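Local coordinates for protein NDP-N-acetyl-D-galactosaminuronic acid dehydrogenase (Methanosarcina mazei Go1, PDB 3G79) that probably oxidises UDP-N-acetyl-mannosamine to the corresponding uronate, using two molecules of NAD and one of water, as a member of the UDP-glucose/GDP-mannose dehydrogenase family, at residues L359-I364 and P374-R379; F363-D368 and G423-S428; V389-P394 and V402-N407; W434-S439 and K461-K466. All coordinates share one frame; numbering follows the deposited sequence.

Contact 1: residues L359-I364 and P374-R379; sequences LGWAFI and PSEPYR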
loop_
_atom_site.group_PDB
_atom_site.type_symbol
_atom_site.label_atom_id
_atom_site.label_comp_id
_atom_site.label_asym_id
_atom_site.label_seq_id
_atom_site.Cartn_x
_atom_site.Cartn_y
_atom_site.Cartn_z
ATOM N N LEU A 359 8.518 -4.851 -28.481
ATOM C CA LEU A 359 9.700 -4.200 -27.950
ATOM C C LEU A 359 9.816 -4.537 -26.493
ATOM O O LEU A 359 9.181 -3.919 -25.653
ATOM C CB LEU A 359 9.569 -2.698 -28.115
ATOM C CG LEU A 359 10.086 -2.100 -29.423
ATOM C CD1 LEU A 359 9.608 -2.854 -30.642
ATOM C CD2 LEU A 359 9.662 -0.636 -29.447
ATOM N N GLY A 360 10.591 -5.556 -26.169
ATOM C CA GLY A 360 10.743 -5.886 -24.759
ATOM C C GLY A 360 10.211 -7.245 -24.376
ATOM O O GLY A 360 8.989 -7.499 -24.445
ATOM N N TRP A 361 11.143 -8.116 -23.978
ATOM C CA TRP A 361 10.830 -9.454 -23.519
ATOM C C TRP A 361 11.148 -9.635 -22.028
ATOM O O TRP A 361 10.365 -10.252 -21.315
ATOM C CB TRP A 361 11.582 -10.475 -24.361
ATOM C CG TRP A 361 11.258 -11.883 -24.023
ATOM C CD1 TRP A 361 12.020 -12.730 -23.315
ATOM C CD2 TRP A 361 10.080 -12.616 -24.398
ATOM N NE1 TRP A 361 11.420 -13.957 -23.233
ATOM C CE2 TRP A 361 10.225 -13.913 -23.894
ATOM C CE3 TRP A 361 8.941 -12.306 -25.138
ATOM C CZ2 TRP A 361 9.259 -14.895 -24.071
ATOM C CZ3 TRP A 361 7.996 -13.275 -25.324
ATOM C CH2 TRP A 361 8.157 -14.559 -24.800
ATOM N N ALA A 362 12.287 -9.125 -21.540
ATOM C CA ALA A 362 12.468 -9.021 -20.085
ATOM C C ALA A 362 11.410 -8.076 -19.517
ATOM O O ALA A 362 10.742 -7.399 -20.276
ATOM C CB ALA A 362 13.823 -8.535 -19.753
ATOM N N PHE A 363 11.231 -8.015 -18.205
ATOM C CA PHE A 363 10.168 -7.124 -17.678
ATOM C C PHE A 363 10.664 -5.984 -16.783
ATOM O O PHE A 363 9.873 -5.104 -16.446
ATOM C CB PHE A 363 9.028 -7.913 -17.007
ATOM C CG PHE A 363 9.505 -8.870 -15.965
ATOM C CD1 PHE A 363 9.537 -8.487 -14.621
ATOM C CD2 PHE A 363 9.954 -10.140 -16.327
ATOM C CE1 PHE A 363 10.000 -9.372 -13.639
ATOM C CE2 PHE A 363 10.445 -11.039 -15.376
ATOM C CZ PHE A 363 10.467 -10.671 -14.026
ATOM N N ILE A 364 11.960 -5.990 -16.435
ATOM C CA ILE A 364 12.614 -4.853 -15.736
ATOM C C ILE A 364 13.483 -4.007 -16.658
ATOM O O ILE A 364 14.241 -4.543 -17.449
ATOM C CB ILE A 364 13.509 -5.257 -14.495
ATOM C CG1 ILE A 364 12.982 -6.490 -13.757
ATOM C CG2 ILE A 364 13.648 -4.063 -13.538
ATOM C CD1 ILE A 364 13.623 -7.742 -14.233
ATOM N N PRO A 374 5.417 -11.281 -18.366
ATOM C CA PRO A 374 4.073 -11.021 -18.855
ATOM C C PRO A 374 4.063 -10.809 -20.387
ATOM O O PRO A 374 2.974 -10.743 -20.992
ATOM C CB PRO A 374 3.637 -9.769 -18.081
ATOM C CG PRO A 374 4.945 -9.092 -17.657
ATOM C CD PRO A 374 5.946 -10.192 -17.512
ATOM N N SER A 375 5.244 -10.756 -21.017
ATOM C CA SER A 375 5.338 -10.678 -22.486
ATOM C C SER A 375 4.937 -11.996 -23.162
ATOM O O SER A 375 4.471 -12.000 -24.313
ATOM C CB SER A 375 6.755 -10.290 -22.931
ATOM O OG SER A 375 7.147 -9.056 -22.352
ATOM N N GLU A 376 5.120 -13.110 -22.454
ATOM C CA GLU A 376 4.747 -14.402 -23.015
ATOM C C GLU A 376 3.232 -14.504 -23.232
ATOM O O GLU A 376 2.811 -14.624 -24.367
ATOM C CB GLU A 376 5.291 -15.564 -22.192
ATOM C CG GLU A 376 5.161 -16.884 -22.852
ATOM C CD GLU A 376 6.220 -17.862 -22.374
ATOM O OE1 GLU A 376 6.055 -19.077 -22.622
ATOM O OE2 GLU A 376 7.233 -17.416 -21.777
ATOM N N PRO A 377 2.398 -14.414 -22.162
ATOM C CA PRO A 377 0.968 -14.536 -22.501
ATOM C C PRO A 377 0.494 -13.531 -23.549
ATOM O O PRO A 377 -0.445 -13.830 -24.258
ATOM C CB PRO A 377 0.246 -14.341 -21.165
ATOM C CG PRO A 377 1.219 -13.581 -20.305
ATOM C CD PRO A 377 2.587 -14.044 -20.738
ATOM N N TYR A 378 1.142 -12.374 -23.666
ATOM C CA TYR A 378 0.775 -11.399 -24.693
ATOM C C TYR A 378 1.130 -11.925 -26.059
ATOM O O TYR A 378 0.282 -11.954 -26.960
ATOM C CB TYR A 378 1.452 -10.057 -24.477
ATOM C CG TYR A 378 1.132 -9.072 -25.600
ATOM C CD1 TYR A 378 0.181 -8.038 -25.426
ATOM C CD2 TYR A 378 1.787 -9.166 -26.847
ATOM C CE1 TYR A 378 -0.102 -7.154 -26.465
ATOM C CE2 TYR A 378 1.507 -8.304 -27.858
ATOM C CZ TYR A 378 0.546 -7.297 -27.680
ATOM O OH TYR A 378 0.296 -6.426 -28.742
ATOM N N ARG A 379 2.384 -12.341 -26.221
ATOM C CA ARG A 379 2.824 -12.915 -27.486
ATOM C C ARG A 379 1.891 -14.037 -27.915
ATOM O O ARG A 379 1.567 -14.167 -29.103
ATOM C CB ARG A 379 4.271 -13.414 -27.397
ATOM C CG ARG A 379 4.728 -14.166 -28.624
ATOM C CD ARG A 379 6.127 -14.663 -28.477
ATOM N NE ARG A 379 6.510 -15.432 -29.628
ATOM C CZ ARG A 379 6.421 -16.760 -29.770
ATOM N NH1 ARG A 379 5.924 -17.560 -28.820
ATOM N NH2 ARG A 379 6.825 -17.300 -30.914
#

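Contact 2: residues F363-D368 and G423-S428; sequences FIKDSD and GHSAYS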
loop_
_atom_site.group_PDB
_atom_site.type_symbol
_atom_site.label_atom_id
_atom_site.label_comp_id
_atom_site.label_asym_id
_atom_site.label_seq_id
_atom_site.Cartn_x
_atom_site.Cartn_y
_atom_site.Cartn_z
ATOM N N PHE A 363 11.231 -8.015 -18.205
ATOM C CA PHE A 363 10.168 -7.124 -17.678
ATOM C C PHE A 363 10.664 -5.984 -16.783
ATOM O O PHE A 363 9.873 -5.104 -16.446
ATOM C CB PHE A 363 9.028 -7.913 -17.007
ATOM C CG PHE A 363 9.505 -8.870 -15.965
ATOM C CD1 PHE A 363 9.537 -8.487 -14.621
ATOM C CD2 PHE A 363 9.954 -10.140 -16.327
ATOM C CE1 PHE A 363 10.000 -9.372 -13.639
ATOM C CE2 PHE A 363 10.445 -11.039 -15.376
ATOM C CZ PHE A 363 10.467 -10.671 -14.026
ATOM N N ILE A 364 11.960 -5.990 -16.435
ATOM C CA ILE A 364 12.614 -4.853 -15.736
ATOM C C ILE A 364 13.483 -4.007 -16.658
ATOM O O ILE A 364 14.241 -4.543 -17.449
ATOM C CB ILE A 364 13.509 -5.257 -14.495
ATOM C CG1 ILE A 364 12.982 -6.490 -13.757
ATOM C CG2 ILE A 364 13.648 -4.063 -13.538
ATOM C CD1 ILE A 364 13.623 -7.742 -14.233
ATOM N N LYS A 365 13.387 -2.690 -16.491
ATOM C CA LYS A 365 14.142 -1.710 -17.256
ATOM C C LYS A 365 15.593 -2.130 -17.368
ATOM O O LYS A 365 16.342 -1.952 -16.432
ATOM C CB LYS A 365 14.042 -0.332 -16.589
ATOM C CG LYS A 365 14.851 0.783 -17.255
ATOM C CD LYS A 365 14.542 2.125 -16.592
ATOM C CE LYS A 365 15.171 3.334 -17.330
ATOM N NZ LYS A 365 14.720 4.679 -16.762
ATOM N N ASP A 366 15.958 -2.726 -18.500
ATOM C CA ASP A 366 17.352 -3.123 -18.824
ATOM C C ASP A 366 17.883 -4.404 -18.182
ATOM O O ASP A 366 19.070 -4.517 -17.908
ATOM C CB ASP A 366 18.314 -1.949 -18.634
ATOM C CG ASP A 366 18.055 -0.835 -19.629
ATOM O OD1 ASP A 366 18.125 0.345 -19.234
ATOM O OD2 ASP A 366 17.759 -1.140 -20.814
ATOM N N SER A 367 17.003 -5.379 -17.973
ATOM C CA SER A 367 17.407 -6.625 -17.354
ATOM C C SER A 367 17.494 -7.739 -18.364
ATOM O O SER A 367 16.795 -7.711 -19.362
ATOM C CB SER A 367 16.406 -7.038 -16.301
ATOM O OG SER A 367 16.556 -8.420 -16.006
ATOM N N ASP A 368 18.321 -8.735 -18.068
ATOM C CA ASP A 368 18.454 -9.935 -18.901
ATOM C C ASP A 368 17.533 -11.106 -18.538
ATOM O O ASP A 368 17.746 -12.224 -18.998
ATOM C CB ASP A 368 19.924 -10.416 -18.926
ATOM C CG ASP A 368 20.397 -11.051 -17.605
ATOM O OD1 ASP A 368 21.606 -11.367 -17.529
ATOM O OD2 ASP A 368 19.610 -11.250 -16.657
ATOM N N GLY A 423 10.414 -1.481 -19.962
ATOM C CA GLY A 423 10.880 -0.100 -20.002
ATOM C C GLY A 423 12.355 0.134 -20.350
ATOM O O GLY A 423 12.917 1.161 -19.950
ATOM N N HIS A 424 12.973 -0.772 -21.124
ATOM C CA HIS A 424 14.379 -0.624 -21.534
ATOM C C HIS A 424 14.684 0.776 -22.016
ATOM O O HIS A 424 13.794 1.467 -22.522
ATOM C CB HIS A 424 14.719 -1.609 -22.627
ATOM C CG HIS A 424 14.644 -3.025 -22.181
ATOM N ND1 HIS A 424 14.903 -3.408 -20.879
ATOM C CD2 HIS A 424 14.347 -4.156 -22.855
ATOM C CE1 HIS A 424 14.744 -4.712 -20.771
ATOM N NE2 HIS A 424 14.421 -5.192 -21.961
ATOM N N SER A 425 15.937 1.204 -21.868
ATOM C CA SER A 425 16.296 2.577 -22.221
ATOM C C SER A 425 16.264 2.800 -23.735
ATOM O O SER A 425 15.899 3.909 -24.210
ATOM C CB SER A 425 17.642 2.972 -21.603
ATOM O OG SER A 425 17.523 3.166 -20.195
ATOM N N ALA A 426 16.602 1.747 -24.488
ATOM C CA ALA A 426 16.502 1.764 -25.945
ATOM C C ALA A 426 15.115 2.230 -26.410
ATOM O O ALA A 426 14.981 2.917 -27.442
ATOM C CB ALA A 426 16.809 0.395 -26.506
ATOM N N TYR A 427 14.093 1.885 -25.632
ATOM C CA TYR A 427 12.733 2.217 -26.000
ATOM C C TYR A 427 12.371 3.639 -25.599
ATOM O O TYR A 427 11.509 4.252 -26.216
ATOM C CB TYR A 427 11.746 1.183 -25.442
ATOM C CG TYR A 427 12.109 -0.255 -25.790
ATOM C CD1 TYR A 427 12.892 -0.551 -26.910
ATOM C CD2 TYR A 427 11.672 -1.304 -25.010
ATOM C CE1 TYR A 427 13.222 -1.830 -27.222
ATOM C CE2 TYR A 427 11.983 -2.604 -25.333
ATOM C CZ TYR A 427 12.760 -2.856 -26.437
ATOM O OH TYR A 427 13.072 -4.154 -26.756
ATOM N N SER A 428 13.045 4.174 -24.582
ATOM C CA SER A 428 12.821 5.569 -24.171
ATOM C C SER A 428 13.464 6.538 -25.164
ATOM O O SER A 428 13.064 7.707 -25.255
ATOM C CB SER A 428 13.352 5.817 -22.748
ATOM O OG SER A 428 12.463 6.665 -22.012
#

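Contact 3: residues V389-P394 and V402-N407; sequences VMVHDP and VEISDN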
loop_
_atom_site.group_PDB
_atom_site.type_symbol
_atom_site.label_atom_id
_atom_site.label_comp_id
_atom_site.label_asym_id
_atom_site.label_seq_id
_atom_site.Cartn_x
_atom_site.Cartn_y
_atom_site.Cartn_z
ATOM N N VAL A 389 4.516 -12.396 -35.358
ATOM C CA VAL A 389 5.186 -11.705 -34.288
ATOM C C VAL A 389 6.728 -11.764 -34.337
ATOM O O VAL A 389 7.326 -12.836 -34.509
ATOM C CB VAL A 389 4.691 -12.218 -32.931
ATOM C CG1 VAL A 389 5.389 -11.491 -31.837
ATOM C CG2 VAL A 389 3.161 -12.052 -32.797
ATOM N N MET A 390 7.343 -10.588 -34.171
ATOM C CA MET A 390 8.781 -10.448 -33.959
ATOM C C MET A 390 9.080 -9.726 -32.629
ATOM O O MET A 390 8.557 -8.637 -32.359
ATOM C CB MET A 390 9.441 -9.748 -35.151
ATOM C CG MET A 390 9.766 -10.711 -36.332
ATOM S SD MET A 390 10.546 -10.010 -37.814
ATOM C CE MET A 390 12.141 -9.552 -37.169
ATOM N N VAL A 391 9.917 -10.376 -31.816
ATOM C CA VAL A 391 10.284 -10.022 -30.451
ATOM C C VAL A 391 11.677 -9.428 -30.423
ATOM O O VAL A 391 12.651 -10.027 -30.968
ATOM C CB VAL A 391 10.378 -11.293 -29.575
ATOM C CG1 VAL A 391 10.893 -10.935 -28.223
ATOM C CG2 VAL A 391 9.027 -12.017 -29.445
ATOM N N HIS A 392 11.790 -8.278 -29.771
ATOM C CA HIS A 392 13.061 -7.611 -29.597
ATOM C C HIS A 392 13.388 -7.445 -28.136
ATOM O O HIS A 392 12.493 -7.242 -27.295
ATOM C CB HIS A 392 13.035 -6.236 -30.247
ATOM C CG HIS A 392 14.298 -5.439 -30.057
ATOM N ND1 HIS A 392 14.525 -4.653 -28.946
ATOM C CD2 HIS A 392 15.379 -5.275 -30.860
ATOM C CE1 HIS A 392 15.698 -4.051 -29.065
ATOM N NE2 HIS A 392 16.239 -4.414 -30.215
ATOM N N ASP A 393 14.685 -7.503 -27.848
ATOM C CA ASP A 393 15.197 -7.258 -26.512
ATOM C C ASP A 393 16.727 -7.187 -26.553
ATOM O O ASP A 393 17.386 -8.117 -27.064
ATOM C CB ASP A 393 14.735 -8.336 -25.547
ATOM C CG ASP A 393 14.949 -7.948 -24.113
ATOM O OD1 ASP A 393 13.969 -7.496 -23.462
ATOM O OD2 ASP A 393 16.108 -8.082 -23.652
ATOM N N PRO A 394 17.305 -6.094 -26.000
ATOM C CA PRO A 394 18.745 -5.873 -26.117
ATOM C C PRO A 394 19.530 -6.834 -25.262
ATOM O O PRO A 394 20.716 -7.018 -25.500
ATOM C CB PRO A 394 18.936 -4.435 -25.592
ATOM C CG PRO A 394 17.578 -3.885 -25.403
ATOM C CD PRO A 394 16.673 -5.053 -25.177
ATOM N N VAL A 402 11.558 -19.939 -28.165
ATOM C CA VAL A 402 11.066 -18.589 -28.501
ATOM C C VAL A 402 12.250 -17.735 -28.992
ATOM O O VAL A 402 13.211 -17.536 -28.258
ATOM C CB VAL A 402 10.371 -17.927 -27.253
ATOM C CG1 VAL A 402 10.349 -16.420 -27.331
ATOM C CG2 VAL A 402 8.961 -18.448 -27.063
ATOM N N GLU A 403 12.182 -17.229 -30.225
ATOM C CA GLU A 403 13.322 -16.482 -30.802
ATOM C C GLU A 403 13.267 -14.956 -30.644
ATOM O O GLU A 403 12.305 -14.324 -31.050
ATOM C CB GLU A 403 13.638 -16.910 -32.257
ATOM C CG GLU A 403 12.448 -17.229 -33.171
ATOM C CD GLU A 403 12.874 -17.673 -34.598
ATOM O OE1 GLU A 403 12.073 -18.362 -35.274
ATOM O OE2 GLU A 403 13.999 -17.333 -35.044
ATOM N N ILE A 404 14.311 -14.397 -30.026
ATOM C CA ILE A 404 14.389 -12.983 -29.621
ATOM C C ILE A 404 15.504 -12.341 -30.414
ATOM O O ILE A 404 16.519 -12.980 -30.676
ATOM C CB ILE A 404 14.717 -12.799 -28.065
ATOM C CG1 ILE A 404 13.538 -13.148 -27.140
ATOM C CG2 ILE A 404 15.073 -11.356 -27.722
ATOM C CD1 ILE A 404 13.143 -14.586 -27.066
ATOM N N SER A 405 15.345 -11.075 -30.778
ATOM C CA SER A 405 16.364 -10.430 -31.611
ATOM C C SER A 405 17.013 -9.180 -30.978
ATOM O O SER A 405 16.385 -8.442 -30.204
ATOM C CB SER A 405 15.801 -10.147 -33.018
ATOM O OG SER A 405 16.732 -9.460 -33.830
ATOM N N ASP A 406 18.284 -8.999 -31.314
ATOM C CA ASP A 406 19.096 -7.832 -30.967
ATOM C C ASP A 406 18.636 -6.559 -31.707
ATOM O O ASP A 406 18.504 -5.505 -31.090
ATOM C CB ASP A 406 20.582 -8.113 -31.283
ATOM C CG ASP A 406 20.761 -9.216 -32.351
ATOM O OD1 ASP A 406 20.418 -10.388 -32.057
ATOM O OD2 ASP A 406 21.218 -8.927 -33.491
ATOM N N ASN A 407 18.377 -6.646 -33.016
ATOM C CA ASN A 407 18.213 -5.412 -33.812
ATOM C C ASN A 407 16.776 -4.933 -34.060
ATOM O O ASN A 407 15.925 -5.626 -34.634
ATOM C CB ASN A 407 19.171 -5.347 -35.043
ATOM C CG ASN A 407 18.493 -5.640 -36.375
ATOM O OD1 ASN A 407 18.031 -4.725 -37.057
ATOM N ND2 ASN A 407 18.466 -6.911 -36.766
#

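Contact 4: residues W434-S439 and K461-K466; sequences WAKKVS and KGFVYK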
loop_
_atom_site.group_PDB
_atom_site.type_symbol
_atom_site.label_atom_id
_atom_site.label_comp_id
_atom_site.label_asym_id
_atom_site.label_seq_id
_atom_site.Cartn_x
_atom_site.Cartn_y
_atom_site.Cartn_z
ATOM N N TRP A 434 11.578 7.592 -36.960
ATOM C CA TRP A 434 12.302 6.389 -37.274
ATOM C C TRP A 434 11.363 5.195 -37.295
ATOM O O TRP A 434 11.349 4.430 -38.256
ATOM C CB TRP A 434 13.422 6.183 -36.259
ATOM C CG TRP A 434 14.331 5.103 -36.619
ATOM C CD1 TRP A 434 15.459 5.206 -37.381
ATOM C CD2 TRP A 434 14.223 3.726 -36.238
ATOM N NE1 TRP A 434 16.066 3.969 -37.497
ATOM C CE2 TRP A 434 15.324 3.045 -36.809
ATOM C CE3 TRP A 434 13.309 3.002 -35.473
ATOM C CZ2 TRP A 434 15.533 1.672 -36.634
ATOM C CZ3 TRP A 434 13.520 1.642 -35.300
ATOM C CH2 TRP A 434 14.624 0.992 -35.878
ATOM N N ALA A 435 10.566 5.055 -36.249
ATOM C CA ALA A 435 9.612 3.945 -36.161
ATOM C C ALA A 435 8.578 4.064 -37.260
ATOM O O ALA A 435 8.145 3.056 -37.824
ATOM C CB ALA A 435 8.942 3.899 -34.787
ATOM N N LYS A 436 8.195 5.296 -37.577
ATOM C CA LYS A 436 7.252 5.535 -38.651
ATOM C C LYS A 436 7.819 5.051 -39.971
ATOM O O LYS A 436 7.121 4.409 -40.745
ATOM C CB LYS A 436 6.913 7.015 -38.766
ATOM C CG LYS A 436 5.508 7.299 -39.305
ATOM C CD LYS A 436 5.489 7.482 -40.794
ATOM C CE LYS A 436 4.054 7.682 -41.319
ATOM N NZ LYS A 436 3.448 8.964 -40.834
ATOM N N LYS A 437 9.078 5.368 -40.238
ATOM C CA LYS A 437 9.627 5.009 -41.537
ATOM C C LYS A 437 10.006 3.537 -41.608
ATOM O O LYS A 437 9.745 2.886 -42.607
ATOM C CB LYS A 437 10.728 5.981 -42.027
ATOM C CG LYS A 437 12.141 5.853 -41.438
ATOM C CD LYS A 437 12.823 7.251 -41.256
ATOM C CE LYS A 437 12.406 8.281 -42.348
ATOM N NZ LYS A 437 12.153 9.661 -41.801
ATOM N N VAL A 438 10.573 2.997 -40.541
ATOM C CA VAL A 438 10.910 1.595 -40.550
ATOM C C VAL A 438 9.646 0.737 -40.598
ATOM O O VAL A 438 9.548 -0.167 -41.414
ATOM C CB VAL A 438 11.768 1.259 -39.378
ATOM C CG1 VAL A 438 12.012 -0.218 -39.351
ATOM C CG2 VAL A 438 13.092 1.991 -39.509
ATOM N N SER A 439 8.658 1.037 -39.759
ATOM C CA SER A 439 7.387 0.332 -39.857
ATOM C C SER A 439 6.815 0.542 -41.263
ATOM O O SER A 439 6.116 -0.327 -41.801
ATOM C CB SER A 439 6.383 0.798 -38.780
ATOM O OG SER A 439 5.752 2.036 -39.110
ATOM N N LYS A 461 2.781 12.640 -35.613
ATOM C CA LYS A 461 3.566 12.039 -36.680
ATOM C C LYS A 461 2.738 10.930 -37.351
ATOM O O LYS A 461 3.290 10.068 -38.056
ATOM C CB LYS A 461 4.859 11.483 -36.068
ATOM C CG LYS A 461 5.908 10.968 -37.030
ATOM C CD LYS A 461 6.811 12.076 -37.604
ATOM C CE LYS A 461 7.478 11.581 -38.915
ATOM N NZ LYS A 461 8.352 12.588 -39.642
ATOM N N GLY A 462 1.427 10.939 -37.084
ATOM C CA GLY A 462 0.487 10.028 -37.724
ATOM C C GLY A 462 0.111 8.744 -36.988
ATOM O O GLY A 462 -0.816 8.019 -37.424
ATOM N N PHE A 463 0.801 8.441 -35.882
ATOM C CA PHE A 463 0.590 7.165 -35.187
ATOM C C PHE A 463 -0.768 7.071 -34.574
ATOM O O PHE A 463 -1.420 8.098 -34.351
ATOM C CB PHE A 463 1.559 7.011 -34.041
ATOM C CG PHE A 463 2.859 6.492 -34.430
ATOM C CD1 PHE A 463 3.834 7.342 -34.925
ATOM C CD2 PHE A 463 3.152 5.153 -34.277
ATOM C CE1 PHE A 463 5.121 6.839 -35.274
ATOM C CE2 PHE A 463 4.417 4.643 -34.616
ATOM C CZ PHE A 463 5.398 5.480 -35.097
ATOM N N VAL A 464 -1.172 5.842 -34.275
ATOM C CA VAL A 464 -2.314 5.636 -33.428
ATOM C C VAL A 464 -1.804 5.080 -32.109
ATOM O O VAL A 464 -1.179 4.000 -32.096
ATOM C CB VAL A 464 -3.284 4.630 -34.014
ATOM C CG1 VAL A 464 -4.506 4.490 -33.072
ATOM C CG2 VAL A 464 -3.703 5.031 -35.432
ATOM N N TYR A 465 -2.096 5.799 -31.013
ATOM C CA TYR A 465 -1.432 5.569 -29.711
ATOM C C TYR A 465 -2.323 5.021 -28.643
ATOM O O TYR A 465 -3.450 5.400 -28.540
ATOM C CB TYR A 465 -0.819 6.871 -29.189
ATOM C CG TYR A 465 -0.388 6.832 -27.742
ATOM C CD1 TYR A 465 0.941 6.524 -27.395
ATOM C CD2 TYR A 465 -1.298 7.094 -26.719
ATOM C CE1 TYR A 465 1.350 6.486 -26.062
ATOM C CE2 TYR A 465 -0.909 7.037 -25.371
ATOM C CZ TYR A 465 0.418 6.749 -25.043
ATOM O OH TYR A 465 0.828 6.678 -23.707
ATOM N N LYS A 466 -1.779 4.151 -27.814
ATOM C CA LYS A 466 -2.423 3.653 -26.595
ATOM C C LYS A 466 -1.316 3.428 -25.574
ATOM O O LYS A 466 -0.183 2.993 -25.918
ATOM C CB LYS A 466 -3.084 2.318 -26.847
ATOM C CG LYS A 466 -4.191 2.355 -27.852
ATOM C CD LYS A 466 -5.502 2.764 -27.266
ATOM C CE LYS A 466 -6.605 2.618 -28.331
ATOM N NZ LYS A 466 -7.971 3.129 -27.937
#

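Contact 1: residues L359-I364 and P374-R379
The indole of W361 lies against the first turn of helix 375-385, meeting S375, R379 and E376. With CG anti to the backbone N (chi1 -176°), the side chain leaves a CB that points away from the helix, yet its six-membered ring comes back to it. CE3 is the first atom to touch, 3.7 Å from S375 CB. Next along the rim, CZ3 lies 3.9 Å from R379 CD, the methylene end of an extended arginine chain, and CH2 is equally near the backbone at E376 CA. CZ2 lies 4.0 Å from E376 OE2; the carboxylate plane is turned only 23° from the indole. OE2 is hydrogen-bonded to Y399 OH, and the Y399 ring also meets the tryptophan edge-to-face. The loop that carries W361 follows strand 355-359 and leads into helix 375-385, the first strand-loop-helix unit of the parallel, Rossmann-like sheet in the UDP-binding domain. A second link is polar: S375 OG donates to G360 O at 3.2 Å, approaching 32° out of the carbonyl plane. G360 has backbone angles at which a CB would collide with the preceding carbonyl oxygen. Farther along the loop, F363 CB packs on P374 CD at 3.9 Å, the two side chains crossing at about a right angle. An alanine at W361 would probably open a gap beside S375 CB, E376 CA and R379 CD and deprive Y399 of its aromatic partner, while the serine bond to G360 O involves none of the atoms lost.

Contact 2: residues F363-D368 and G423-S428
I364 O approaches H424 CE1 at the edge of the imidazole, 3.4 Å away, and opens a type II beta turn that runs to S367. K365, at the second position of the turn, lays its extended chain past the other segment: CG is 3.3 Å from G423 O, and CE reaches S425 OG. D366 makes the polar links. Its backbone N donates to H424 ND1 at 2.7 Å, only 9° out of the ring plane. Its carboxylate, with CG anti to the carbonyl carbon (chi1 -66°), meets S425 twice: OD1 takes the serine hydroxyl OG at 3.0 Å through its syn lone pair, and OD2 takes the backbone S425 N at 3.2 Å. OD2 is also bonded to Y395 OH. The turn is thereby joined to the start of the weakly bonded helix 425-428 in the UDP-binding domain. An alanine at D366 would probably leave S425 N, S425 OG and Y395 OH without this acceptor, while the backbone bond to H424 could persist. Because ND1 accepts from D366 N and NE2 is bonded to D393 OD1, the histidine is held at both nitrogens, consistent with a proton on NE2.

Contact 3: residues V389-P394 and V402-N407
V391 and I404 meet through their branches, CG1 to CG1 at 3.6 Å, where strand 388-392 pairs in parallel with the short edge strand 404-405 of the six-stranded parallel sheet in the UDP-binding domain, a Rossmann-like arrangement. The valine holds CG1 anti to its backbone N (chi1 174°), the isoleucine sets CG1 anti to its carbonyl carbon, and the two side chains cross obliquely on the same face of the sheet. The other branch of I404, CG2, turns to D393 CB at 3.7 Å. Two backbone bonds join the strands: S405 N to V391 O at 2.9 Å and D393 N to S405 O at 3.1 Å, the latter nearly straight, with an N-H...O angle of 169°. H392 and S405 share the opposite face. In the histidine CG is anti to the backbone N, and the ring beyond it brings CD2 to 3.4 Å from S405 O. Its ND1 is bonded to Y427 OH, which would help set the rotation of the ring. D393 directs its carboxylate away from the edge strand: OD1 takes W361 N and A362 N, and OD2 takes Y395 N and V396 N, four backbone N-H groups gathered round one side chain. At the far end N407 caps helix 408-412, its OD1 accepting from E410 N. The last link across the contact is weak and bent: H392 NE2 reaches D406 O at 2.7 Å with an N-H...O angle of 119°.

Contact 4: residues W434-S439 and K461-K466
F463 inserts the tip of its ring beside helix 432-439, and this is the closely packed part of the contact. Its CZ lies 3.9 Å from A435 CB, which sits near the ring plane at the edge, and 3.7 Å from the backbone at K436 N. The neighbouring rim atom CE1 touches K436 CB at 3.9 Å. P444, I446 and the edge-to-face ring of F458 also pack on the same phenylalanine, which directly precedes strand 464-467, the outermost strand of the sheet at this end of the UDP-binding domain. K436 belongs to this packed part: it runs past F463 in the opposite direction, its chain bent at chi2 (-93°) and again at chi4, and NZ donates to K461 O at 3.0 Å, 32° out of the carbonyl plane. The looser side is that of K461, whose side chain comes no nearer to K436 than 4.3 Å, between K461 CG and K436 CG. G462, with positive phi, is the C' residue of a Schellman motif closing helix 455-459; a CB on it would crowd K436 NZ. K436 NZ has a second, weak bond to A442 O, and K461 NZ forms a salt bridge with D433. K436 NZ and K461 NZ stay 6.2 Å apart, each turned to a different oxygen partner. Carbonyl acceptors for one and a carboxylate for the other would probably temper the repulsion of like charges beside an otherwise apolar contact.

In the fold
All four contacts belong to the C-terminal parallel sheet and its connections. Contact 1 is buried, contact 2 lies at the surface, and contacts 3 and 4 are partly buried at the two edges of the sheet, on strands 404-405 and 464-467. Contacts 1 and 2 share F363 and I364, and helix 375-385 of contact 1 leads straight into strand 388-392 of contact 3. The first three touch one another, D393 being a common acceptor for contacts 1 and 2; contact 4 stands apart, its nearest atoms about 7 Å from contacts 1 and 3. Aromatic packing leads in contact 1, carboxylate and imidazole bonds in contact 2, strand pairing in contact 3, and phenylalanine-helix packing with a lysine-carbonyl bond in contact 4.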